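Local coordinates for putative NAD(P)H nitroreductase MhqN (Bacillus subtilis, PDB 3BEM), which is a putative homodimeric, FMN-dependent NAD(P)H nitroreductase that may contribute to the breakdown of aromatic compounds, at residues B[161-166]-B[194-199]; B[61-66]-B[86-91]; B[95-100]-B[134-139]; B[142-147]-B[185-190]. The protein carries 3 engineered substitutions. All coordinates share one frame; numbering follows the deposited sequence.

Interaction 1: residues B[161-166]-B[194-199]; sequences AGWDTC and IGKEKT. Engineered in segment 161-166: Ala161 (natural residue Lys). With FMN (flavin mononucleotide), chain G.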
# COMPACT_ATOMS: atom_id res chain seq x y z
N ALA B 161 13.30 -10.00 -6.45
CA ALA B 161 14.23 -11.03 -5.99
C ALA B 161 13.96 -12.38 -6.59
O ALA B 161 14.78 -13.29 -6.42
CB ALA B 161 14.25 -11.11 -4.43
N GLY B 162 12.92 -12.47 -7.41
CA GLY B 162 12.59 -13.69 -8.10
C GLY B 162 11.62 -14.62 -7.38
O GLY B 162 11.46 -15.79 -7.81
N TRP B 163 10.91 -14.10 -6.39
CA TRP B 163 9.94 -14.89 -5.65
C TRP B 163 8.51 -14.48 -6.03
O TRP B 163 8.24 -13.33 -6.41
CB TRP B 163 10.15 -14.69 -4.15
CG TRP B 163 11.41 -15.25 -3.63
CD1 TRP B 163 12.64 -14.63 -3.59
CD2 TRP B 163 11.61 -16.56 -3.09
NE1 TRP B 163 13.58 -15.48 -3.06
CE2 TRP B 163 12.98 -16.67 -2.73
CE3 TRP B 163 10.77 -17.65 -2.85
CZ2 TRP B 163 13.52 -17.83 -2.16
CZ3 TRP B 163 11.30 -18.79 -2.29
CH2 TRP B 163 12.66 -18.88 -1.96
N ASP B 164 7.58 -15.41 -5.84
CA ASP B 164 6.15 -15.13 -5.98
C ASP B 164 5.49 -14.89 -4.63
O ASP B 164 5.91 -15.43 -3.62
CB ASP B 164 5.47 -16.30 -6.69
CG ASP B 164 6.08 -16.53 -8.05
OD1 ASP B 164 6.10 -15.55 -8.87
OD2 ASP B 164 6.59 -17.62 -8.28
N THR B 165 4.45 -14.07 -4.61
CA THR B 165 3.69 -13.80 -3.36
C THR B 165 2.21 -13.82 -3.67
O THR B 165 1.81 -13.81 -4.84
CB THR B 165 4.04 -12.46 -2.67
OG1 THR B 165 3.75 -11.36 -3.56
CG2 THR B 165 5.49 -12.40 -2.19
N CYS B 166 1.41 -14.00 -2.62
CA CYS B 166 -0.05 -13.82 -2.69
C CYS B 166 -0.45 -13.04 -1.46
O CYS B 166 -0.27 -13.53 -0.36
CB CYS B 166 -0.77 -15.14 -2.76
SG CYS B 166 -2.52 -14.83 -3.13
N ILE B 194 4.70 -16.35 0.47
CA ILE B 194 5.80 -16.20 -0.45
C ILE B 194 6.33 -17.59 -0.81
O ILE B 194 6.34 -18.50 0.02
CB ILE B 194 6.91 -15.27 0.13
CG1 ILE B 194 7.99 -15.03 -0.91
CG2 ILE B 194 7.51 -15.88 1.45
CD1 ILE B 194 8.95 -13.93 -0.52
N GLY B 195 6.77 -17.77 -2.06
CA GLY B 195 7.27 -19.01 -2.52
C GLY B 195 7.51 -18.99 -4.00
O GLY B 195 7.72 -17.92 -4.55
N LYS B 196 7.50 -20.17 -4.63
CA LYS B 196 7.69 -20.29 -6.08
C LYS B 196 6.42 -20.95 -6.62
O LYS B 196 6.03 -22.05 -6.17
CB LYS B 196 8.91 -21.11 -6.43
CG LYS B 196 10.26 -20.54 -5.91
CD LYS B 196 10.65 -19.17 -6.47
CE LYS B 196 12.06 -18.72 -5.93
NZ LYS B 196 13.23 -19.43 -6.49
N GLU B 197 5.78 -20.27 -7.57
CA GLU B 197 4.59 -20.81 -8.23
C GLU B 197 5.01 -21.51 -9.52
O GLU B 197 5.90 -21.03 -10.19
CB GLU B 197 3.59 -19.69 -8.50
CG GLU B 197 2.38 -20.14 -9.28
CD GLU B 197 1.25 -19.17 -9.26
OE1 GLU B 197 1.47 -18.00 -9.63
OE2 GLU B 197 0.12 -19.60 -8.93
N LYS B 198 4.35 -22.60 -9.89
CA LYS B 198 4.57 -23.17 -11.23
C LYS B 198 3.93 -22.27 -12.30
O LYS B 198 2.72 -22.10 -12.31
CB LYS B 198 4.01 -24.58 -11.34
CG LYS B 198 4.31 -25.20 -12.70
CD LYS B 198 4.02 -26.68 -12.75
CE LYS B 198 4.76 -27.30 -13.92
NZ LYS B 198 4.11 -28.49 -14.47
N THR B 199 4.75 -21.71 -13.17
CA THR B 199 4.30 -20.70 -14.12
C THR B 199 3.45 -21.29 -15.24
O THR B 199 2.51 -20.65 -15.70
CB THR B 199 5.48 -20.00 -14.80
OG1 THR B 199 6.45 -19.65 -13.81
CG2 THR B 199 5.01 -18.73 -15.53
N1 FMN G . -5.89 -14.29 -2.93
C2 FMN G . -6.22 -15.47 -2.31
O2 FMN G . -6.05 -16.51 -2.96
N3 FMN G . -6.70 -15.50 -1.03
C4 FMN G . -6.93 -14.33 -0.31
O4 FMN G . -7.25 -14.44 0.89
C4A FMN G . -6.60 -13.13 -0.93
N5 FMN G . -6.82 -11.93 -0.27
C5A FMN G . -6.37 -10.77 -0.87
C6 FMN G . -6.48 -9.57 -0.15
C7 FMN G . -6.02 -8.38 -0.72
C7M FMN G . -5.87 -7.17 0.21
C8 FMN G . -5.47 -8.35 -1.99
C8M FMN G . -4.62 -7.17 -2.42
C9 FMN G . -5.41 -9.53 -2.74
C9A FMN G . -5.82 -10.73 -2.17
N10 FMN G . -5.72 -11.94 -2.89
C10 FMN G . -6.07 -13.12 -2.24
C1' FMN G . -5.28 -11.91 -4.31
C2' FMN G . -6.27 -11.30 -5.31
O2' FMN G . -7.26 -12.27 -5.62
C3' FMN G . -5.49 -10.91 -6.55
O3' FMN G . -4.55 -9.86 -6.17
C4' FMN G . -6.36 -10.50 -7.74
O4' FMN G . -7.18 -11.62 -8.15
C5' FMN G . -5.46 -10.04 -8.92
O5' FMN G . -4.52 -11.06 -9.34
P FMN G . -3.09 -10.55 -9.86
O1P FMN G . -3.34 -9.68 -11.05
O2P FMN G . -2.61 -9.83 -8.66
O3P FMN G . -2.30 -11.79 -10.21
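Bends at chi2 (-63°) and chi4 (73°) fold the Lys196 chain back over Trp163, whose CG stands anti to its carbonyl carbon (chi1 -68°). Lys196 CE makes a CH-pi contact over one indole face, 3.6 Å from the centroid of the six-membered ring of Trp163. Lys196 NZ lies 4.5 Å from the same Trp163 centroid, almost on the ring normal, as a cation-pi partner. Gly162 ends helix 136-161 in a Schellman motif, its positive phi suiting glycine, and the chain then enters the strand. Asp164 and Gly195 form an antiparallel hydrogen-bonded pair, Asp164 N giving to Gly195 O at 2.8 Å. In the next, non-hydrogen-bonded pair, Thr165 CG2 packs on Ile194 CG1 at 3.8 Å, beneath helix 136-161. Cys166 SG, one residue on, lies 3.4 Å from FMN N1. An alanine in place of Trp163 would remove the indole face and would probably leave the Lys196 chain less well held. Past the end of strand 186-195, Glu197 N donates to Asp164 OD2 at 2.9 Å, nearly straight but from above the carboxylate plane. Glu197 OE2 takes backbone N-H bonds from Ser27 and Asn28, and salt bridges from Arg202 to both acids probably ease their mutual repulsion.

Interaction 2: residues B[61-66]-B[86-91]; sequences YVTVLD and SSAVLL. With PGO (S-1,2-propanediol), chain H.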
# COMPACT_ATOMS: atom_id res chain seq x y z
N TYR B 61 6.38 -7.07 10.79
CA TYR B 61 6.15 -8.35 10.14
C TYR B 61 6.46 -9.53 11.06
O TYR B 61 7.53 -9.55 11.71
CB TYR B 61 6.98 -8.49 8.86
CG TYR B 61 6.65 -7.51 7.76
CD1 TYR B 61 7.15 -6.22 7.79
CD2 TYR B 61 5.90 -7.90 6.66
CE1 TYR B 61 6.84 -5.31 6.80
CE2 TYR B 61 5.60 -7.03 5.66
CZ TYR B 61 6.07 -5.72 5.73
OH TYR B 61 5.73 -4.90 4.71
N VAL B 62 5.53 -10.47 11.18
CA VAL B 62 5.83 -11.73 11.82
C VAL B 62 5.97 -12.71 10.68
O VAL B 62 5.01 -12.95 9.92
CB VAL B 62 4.77 -12.15 12.78
CG1 VAL B 62 5.10 -13.54 13.32
CG2 VAL B 62 4.67 -11.10 13.90
N THR B 63 7.17 -13.26 10.55
CA THR B 63 7.51 -14.09 9.41
C THR B 63 7.65 -15.55 9.84
O THR B 63 8.56 -15.89 10.61
CB THR B 63 8.82 -13.61 8.74
OG1 THR B 63 8.70 -12.22 8.42
CG2 THR B 63 9.12 -14.42 7.49
N VAL B 64 6.73 -16.38 9.35
CA VAL B 64 6.62 -17.77 9.80
C VAL B 64 7.26 -18.68 8.77
O VAL B 64 6.76 -18.84 7.64
CB VAL B 64 5.15 -18.19 10.04
CG1 VAL B 64 5.10 -19.60 10.68
CG2 VAL B 64 4.43 -17.11 10.93
N LEU B 65 8.36 -19.32 9.19
CA LEU B 65 9.09 -20.29 8.38
C LEU B 65 8.78 -21.70 8.88
O LEU B 65 8.90 -22.69 8.15
CB LEU B 65 10.61 -20.01 8.48
CG LEU B 65 11.11 -18.61 8.10
CD1 LEU B 65 12.59 -18.41 8.51
CD2 LEU B 65 10.92 -18.39 6.65
N ASP B 66 8.40 -21.78 10.14
CA ASP B 66 8.14 -23.09 10.76
C ASP B 66 6.95 -23.81 10.13
O ASP B 66 5.82 -23.34 10.19
CB ASP B 66 7.94 -22.94 12.27
CG ASP B 66 7.89 -24.29 12.99
OD1 ASP B 66 6.83 -24.94 12.97
OD2 ASP B 66 8.92 -24.71 13.52
N SER B 86 3.36 -22.74 0.80
CA SER B 86 4.29 -21.61 0.76
C SER B 86 5.64 -21.85 1.41
O SER B 86 5.78 -22.70 2.30
CB SER B 86 3.68 -20.38 1.45
OG SER B 86 3.46 -20.59 2.83
N SER B 87 6.63 -21.11 0.95
CA SER B 87 7.93 -21.13 1.62
C SER B 87 7.93 -20.43 2.97
O SER B 87 8.63 -20.85 3.88
CB SER B 87 9.01 -20.55 0.71
OG SER B 87 9.01 -21.27 -0.51
N ALA B 88 7.12 -19.37 3.09
CA ALA B 88 6.93 -18.66 4.33
C ALA B 88 5.57 -17.98 4.29
O ALA B 88 5.01 -17.72 3.21
CB ALA B 88 8.04 -17.63 4.58
N VAL B 89 5.00 -17.73 5.47
CA VAL B 89 3.76 -16.97 5.63
C VAL B 89 4.08 -15.74 6.47
O VAL B 89 4.66 -15.89 7.54
CB VAL B 89 2.61 -17.76 6.31
CG1 VAL B 89 1.35 -16.84 6.29
CG2 VAL B 89 2.31 -19.08 5.61
N LEU B 90 3.81 -14.50 5.97
CA LEU B 90 4.05 -13.27 6.74
C LEU B 90 2.75 -12.68 7.20
O LEU B 90 1.77 -12.65 6.43
CB LEU B 90 4.76 -12.23 5.87
CG LEU B 90 6.20 -12.53 5.43
CD1 LEU B 90 6.33 -13.67 4.46
CD2 LEU B 90 6.71 -11.24 4.78
N LEU B 91 2.71 -12.24 8.45
CA LEU B 91 1.62 -11.44 8.93
C LEU B 91 2.09 -10.02 8.97
O LEU B 91 3.09 -9.70 9.60
CB LEU B 91 1.14 -11.94 10.30
CG LEU B 91 0.37 -13.28 10.28
CD1 LEU B 91 -0.90 -13.19 9.36
CD2 LEU B 91 1.34 -14.47 9.93
C1 PGO H . 11.37 -22.97 4.37
C2 PGO H . 11.80 -22.38 5.71
C3 PGO H . 11.71 -23.42 6.84
O1 PGO H . 11.06 -21.99 3.37
O2 PGO H . 13.13 -21.83 5.59
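Backbone hydrogen bonds carry this contact between neighbouring antiparallel strands. In the hydrogen-bonded pair Val62 with Leu91, Val62 N gives to Leu91 O at 3.0 Å, and Leu91 N returns a nearly straight bond to Val62 O. Val64 and Val89 form the same kind of pair, with Val64 N 2.8 Å from Val89 O. All four acceptors are met in their carbonyl planes. Weaker CA-H...O contacts lie between these bonds, as from Leu90 CA to Val62 O at 3.3 Å. The two strands belong to the central sheet of the nitroreductase fold. Tyr61, Val62 and Thr63 also pair in parallel with a strand of the second subunit, so the sheet continues across the dimer interface. Apolar packing falls on both faces, where beta-branched and leucine side chains suit buried strands. On one, Leu90 CG lies alongside Thr63, and Leu90 CD2 meets Tyr61 CD2 obliquely at 3.9 Å; helix 37-47 covers this side. Thr63 OG1 is buried there without a polar partner. On the other, Val64 CG2 approaches Leu91 CD2 at 4.2 Å. Past the paired region, Leu65 CD2 rests on Ala88 CB at 3.6 Å, a place where a small residue leaves room for the leucine branch. Polar contacts gather at this end: a propanediol, probably from the crystallisation liquor, donates through its O1 to Ser87 O at 2.7 Å, while Ser87 OG bonds to His33 O.

Interaction 3: residues B[95-100]-B[134-139]; sequences DKQAYQ and RGEQFK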
# COMPACT_ATOMS: atom_id res chain seq x y z
N ASP B 95 0.89 -1.08 13.90
CA ASP B 95 0.77 -0.60 15.29
C ASP B 95 -0.24 0.54 15.41
O ASP B 95 -0.00 1.64 14.95
CB ASP B 95 2.12 -0.14 15.73
CG ASP B 95 2.22 0.14 17.19
OD1 ASP B 95 1.24 0.02 17.93
OD2 ASP B 95 3.37 0.46 17.61
N LYS B 96 -1.35 0.26 16.11
CA LYS B 96 -2.37 1.26 16.40
C LYS B 96 -1.89 2.33 17.39
O LYS B 96 -2.48 3.40 17.49
CB LYS B 96 -3.63 0.57 16.92
CG LYS B 96 -4.35 -0.26 15.88
CD LYS B 96 -5.57 -1.00 16.43
CE LYS B 96 -5.23 -2.09 17.37
NZ LYS B 96 -6.46 -2.89 17.76
N GLN B 97 -0.80 2.06 18.08
CA GLN B 97 -0.16 3.04 19.01
C GLN B 97 1.20 3.53 18.49
O GLN B 97 2.07 3.94 19.27
CB GLN B 97 -0.01 2.41 20.41
CG GLN B 97 -1.31 1.94 21.00
CD GLN B 97 -2.35 3.07 21.08
OE1 GLN B 97 -3.50 2.89 20.68
NE2 GLN B 97 -1.94 4.22 21.57
N ALA B 98 1.38 3.49 17.15
CA ALA B 98 2.68 3.89 16.53
C ALA B 98 3.14 5.27 16.98
O ALA B 98 4.32 5.51 17.17
CB ALA B 98 2.57 3.87 14.98
N TYR B 99 2.19 6.17 17.19
CA TYR B 99 2.54 7.53 17.48
C TYR B 99 3.30 7.69 18.79
O TYR B 99 4.02 8.66 18.98
CB TYR B 99 1.29 8.38 17.50
CG TYR B 99 0.36 8.07 18.65
CD1 TYR B 99 -0.58 7.04 18.55
CD2 TYR B 99 0.43 8.77 19.84
CE1 TYR B 99 -1.42 6.75 19.59
CE2 TYR B 99 -0.41 8.46 20.90
CZ TYR B 99 -1.34 7.45 20.74
OH TYR B 99 -2.17 7.15 21.79
N GLN B 100 3.11 6.73 19.70
CA GLN B 100 3.86 6.72 20.99
C GLN B 100 5.35 6.62 20.83
O GLN B 100 6.08 6.90 21.78
CB GLN B 100 3.37 5.60 21.92
CG GLN B 100 1.98 5.87 22.43
CD GLN B 100 1.29 4.67 23.12
OE1 GLN B 100 0.17 4.80 23.59
NE2 GLN B 100 1.95 3.52 23.17
N ARG B 134 -7.51 13.01 16.68
CA ARG B 134 -8.39 12.36 15.73
C ARG B 134 -9.07 11.13 16.35
O ARG B 134 -10.22 10.84 16.04
CB ARG B 134 -7.65 11.99 14.43
CG ARG B 134 -7.27 13.20 13.58
CD ARG B 134 -6.97 12.85 12.13
NE ARG B 134 -6.95 14.05 11.29
CZ ARG B 134 -7.03 14.06 9.96
NH1 ARG B 134 -7.12 12.92 9.27
NH2 ARG B 134 -7.00 15.21 9.30
N GLY B 135 -8.37 10.43 17.25
CA GLY B 135 -8.99 9.32 17.99
C GLY B 135 -8.73 7.92 17.49
O GLY B 135 -7.87 7.69 16.66
N GLU B 136 -9.47 6.97 18.05
CA GLU B 136 -9.16 5.55 17.91
C GLU B 136 -9.34 5.05 16.49
O GLU B 136 -8.52 4.25 15.99
CB GLU B 136 -10.05 4.71 18.84
CG GLU B 136 -9.74 4.88 20.33
CD GLU B 136 -8.25 4.85 20.63
OE1 GLU B 136 -7.60 3.79 20.38
OE2 GLU B 136 -7.73 5.90 21.08
N GLN B 137 -10.43 5.46 15.85
CA GLN B 137 -10.67 5.04 14.47
C GLN B 137 -9.48 5.47 13.59
O GLN B 137 -9.01 4.67 12.79
CB GLN B 137 -11.98 5.58 13.89
CG GLN B 137 -12.29 5.03 12.52
CD GLN B 137 -13.61 5.51 11.94
OE1 GLN B 137 -14.51 4.69 11.69
NE2 GLN B 137 -13.74 6.83 11.71
N PHE B 138 -9.05 6.72 13.73
CA PHE B 138 -7.93 7.24 12.95
C PHE B 138 -6.65 6.42 13.20
O PHE B 138 -5.92 6.09 12.26
CB PHE B 138 -7.68 8.72 13.21
CG PHE B 138 -6.51 9.26 12.42
CD1 PHE B 138 -6.63 9.45 11.05
CD2 PHE B 138 -5.28 9.51 13.03
CE1 PHE B 138 -5.55 9.90 10.29
CE2 PHE B 138 -4.21 9.97 12.27
CZ PHE B 138 -4.37 10.15 10.89
N LYS B 139 -6.34 6.10 14.45
CA LYS B 139 -5.20 5.29 14.82
C LYS B 139 -5.21 3.95 14.11
O LYS B 139 -4.19 3.47 13.65
CB LYS B 139 -5.15 5.05 16.34
CG LYS B 139 -4.83 6.30 17.18
CD LYS B 139 -4.97 5.99 18.64
CE LYS B 139 -4.90 7.24 19.47
NZ LYS B 139 -5.08 6.88 20.92
O HOH W 1 -1.36 3.91 13.93
O HOH W 2 -5.58 2.68 19.47
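A type I beta turn, Asp95 to Ala98, begins at the last residue of strand 88-95 and packs against the first turn of helix 136-161. An Asx turn fixes its start: Asp95 OD1, met from above the carboxylate plane, accepts from Gln97 N at 2.9 Å. Aspartate suits this place because its short side chain reaches a backbone N two residues on. Lys139 carries the contact from the helix. Beyond CG its chain is extended, and it runs past the turn with Lys139 CB 3.3 Å from Lys96 O. Farther out, Lys139 CE comes obliquely to the Tyr99 ring, 3.5 Å from Tyr99 CE1. The ring is turned toward it by an uncommon chi1 of 68°, which sets Tyr99 CG in the crowded position between backbone N and carbonyl carbon. At the tip, Lys139 NZ donates to Tyr99 OH at 3.0 Å and forms a salt bridge with Glu136 OE2 at 2.8 Å, using the syn lone pair of that oxygen. Glu132 adds a second carboxylate, so the buried ammonium is probably well stabilised as a cation. A methionine at Lys139 would give up the bond to Tyr99 and both salt bridges, and would probably leave the two glutamates with uncompensated charge. One water donates to Asp95 O and to Lys139 O, stitching the backbones together, and another lies between Gln97 OE1 and Glu136 OE1. Gly135, at positive phi, ends helix 117-134 and serves as N-cap of helix 136-161; the turn, which leads from strand 88-95 toward helix 102-111, lies against the start of that second helix.

Interaction 4: residues B[142-147]-B[185-190]; sequences EAIRNA and QFEVVM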
# COMPACT_ATOMS: atom_id res chain seq x y z
N GLU B 142 -4.73 4.38 10.33
CA GLU B 142 -3.30 4.63 10.09
C GLU B 142 -2.51 3.35 10.11
O GLU B 142 -1.60 3.15 9.28
CB GLU B 142 -2.77 5.64 11.13
CG GLU B 142 -3.07 7.06 10.71
CD GLU B 142 -2.24 7.49 9.49
OE1 GLU B 142 -1.03 7.79 9.64
OE2 GLU B 142 -2.79 7.51 8.38
N ALA B 143 -2.88 2.45 11.00
CA ALA B 143 -2.28 1.10 11.07
C ALA B 143 -2.47 0.39 9.73
O ALA B 143 -1.52 -0.18 9.18
CB ALA B 143 -2.90 0.31 12.18
N ILE B 144 -3.70 0.40 9.22
CA ILE B 144 -4.04 -0.27 7.96
C ILE B 144 -3.35 0.39 6.79
O ILE B 144 -2.72 -0.26 5.96
CB ILE B 144 -5.56 -0.33 7.78
CG1 ILE B 144 -6.19 -1.20 8.87
CG2 ILE B 144 -5.91 -0.85 6.37
CD1 ILE B 144 -7.75 -1.11 8.87
N ARG B 145 -3.40 1.73 6.74
CA ARG B 145 -2.87 2.49 5.60
C ARG B 145 -1.36 2.32 5.48
O ARG B 145 -0.84 1.99 4.42
CB ARG B 145 -3.29 3.93 5.71
CG ARG B 145 -2.63 4.87 4.73
CD ARG B 145 -3.48 6.20 4.55
NE ARG B 145 -3.92 6.69 5.85
CZ ARG B 145 -5.17 6.90 6.20
NH1 ARG B 145 -6.17 6.82 5.32
NH2 ARG B 145 -5.43 7.24 7.44
N ASN B 146 -0.66 2.56 6.55
CA ASN B 146 0.79 2.54 6.50
C ASN B 146 1.30 1.10 6.29
O ASN B 146 2.27 0.87 5.52
CB ASN B 146 1.39 3.20 7.70
CG ASN B 146 1.22 4.69 7.67
OD1 ASN B 146 1.92 5.38 6.93
ND2 ASN B 146 0.21 5.19 8.41
N ALA B 147 0.68 0.09 6.95
CA ALA B 147 1.10 -1.30 6.76
C ALA B 147 0.84 -1.75 5.31
O ALA B 147 1.55 -2.56 4.75
CB ALA B 147 0.43 -2.28 7.73
N GLN B 185 -2.32 -4.18 20.54
CA GLN B 185 -2.08 -2.91 19.89
C GLN B 185 -1.83 -3.05 18.39
O GLN B 185 -1.83 -2.07 17.71
CB GLN B 185 -0.92 -2.15 20.52
CG GLN B 185 0.41 -2.71 20.22
CD GLN B 185 1.47 -2.06 21.07
OE1 GLN B 185 1.77 -2.55 22.15
NE2 GLN B 185 2.04 -0.95 20.58
N PHE B 186 -1.60 -4.26 17.90
CA PHE B 186 -1.34 -4.50 16.50
C PHE B 186 -2.58 -4.96 15.78
O PHE B 186 -3.24 -5.89 16.24
CB PHE B 186 -0.25 -5.53 16.33
CG PHE B 186 1.06 -5.08 16.88
CD1 PHE B 186 1.85 -4.19 16.18
CD2 PHE B 186 1.49 -5.54 18.10
CE1 PHE B 186 3.06 -3.73 16.72
CE2 PHE B 186 2.68 -5.11 18.65
CZ PHE B 186 3.47 -4.21 17.97
N GLU B 187 -2.91 -4.27 14.70
CA GLU B 187 -3.86 -4.75 13.74
C GLU B 187 -3.21 -5.76 12.80
O GLU B 187 -2.11 -5.49 12.31
CB GLU B 187 -4.40 -3.55 12.99
CG GLU B 187 -5.43 -3.83 11.95
CD GLU B 187 -6.81 -4.07 12.50
OE1 GLU B 187 -7.10 -3.69 13.68
OE2 GLU B 187 -7.59 -4.71 11.73
N VAL B 188 -3.85 -6.91 12.55
CA VAL B 188 -3.38 -7.84 11.54
C VAL B 188 -3.93 -7.36 10.18
O VAL B 188 -5.10 -7.59 9.84
CB VAL B 188 -3.75 -9.30 11.81
CG1 VAL B 188 -3.06 -10.20 10.79
CG2 VAL B 188 -3.36 -9.74 13.21
N VAL B 189 -3.12 -6.61 9.47
CA VAL B 189 -3.56 -5.87 8.28
C VAL B 189 -3.69 -6.78 7.04
O VAL B 189 -4.62 -6.65 6.29
CB VAL B 189 -2.65 -4.68 8.02
CG1 VAL B 189 -2.97 -3.96 6.64
CG2 VAL B 189 -2.64 -3.71 9.28
N MSE B 190 -2.77 -7.71 6.89
CA MSE B 190 -2.83 -8.70 5.83
C MSE B 190 -1.89 -9.83 6.10
O MSE B 190 -1.06 -9.75 6.98
CB MSE B 190 -2.58 -8.09 4.43
CG MSE B 190 -1.31 -7.69 3.97
SE MSE B 190 -1.60 -7.04 2.04
CE MSE B 190 -2.07 -5.32 2.71
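The axes of strand segment 186-190 and of residues 142-147 of helix 136-161 come within 8.6 Å at 40°, and alternate strand residues turn toward the helix. The first to touch is Glu187. Its CG is anti to the backbone N, and its CB packs on Ala143 CB at 4.2 Å, while a bend at chi2 (79°) brings Glu187 CG across Ile144 CG1 at 4.1 Å. The aliphatic part of the acid thus serves as packing, and its carboxylate forms a salt bridge with Arg140 one turn earlier on the same helix. Val189 comes next and makes the larger part of the contact. Its two methyls straddle the small Ala147 side chain, with Val189 CG2 3.7 Å from Ala147 CB. The same CG2 of Val189 lies 3.7 Å from Ala143 O, and Val189 CG1 rests near Ile144 O. Ala143 and Ala147 let the strand come this close. Val189 and Met190, a selenomethionine, both face Val92 in a classic beta bulge. On another side of the helix, Arg145 grips Glu142 side-on, NE and NH2 both giving to Glu142 OE2. Asn146 ND2 donates to Glu142 O at 2.9 Å, and Asn146 OD1 takes a bond from Ala53 N. No hydrogen bond joins helix and strand, only van der Waals packing, with Val189 also against helix carbonyls; the bonds to Glu142 and Ala53 are consistent with positioning Asn146, which touches FMN.

In the fold
Interactions 1, 2 and 4 lie on the central sheet, while interaction 3 starts at the end of its strand 88-95. Strand 186-195 runs through the sheet from interaction 4 to interaction 1, whose centres lie about 24 Å apart, and strand 88-95 of interaction 2 is its neighbour. Interactions 1 and 2 touch where Ile194 N meets Ala88 O at 3.1 Å, a probable hydrogen bond; interactions 2 and 4 pack through Leu91 and Val188. Interaction 3, about 10 Å from interaction 4 between centres, shares helix 136-161 with it, and Asp95 OD1 reaches Gln185 NE2 at 2.9 Å. Cys166 of interaction 1 and Asn146 of interaction 4 line two different FMN pockets, whereas interaction 3 lies away from the flavin-binding residues.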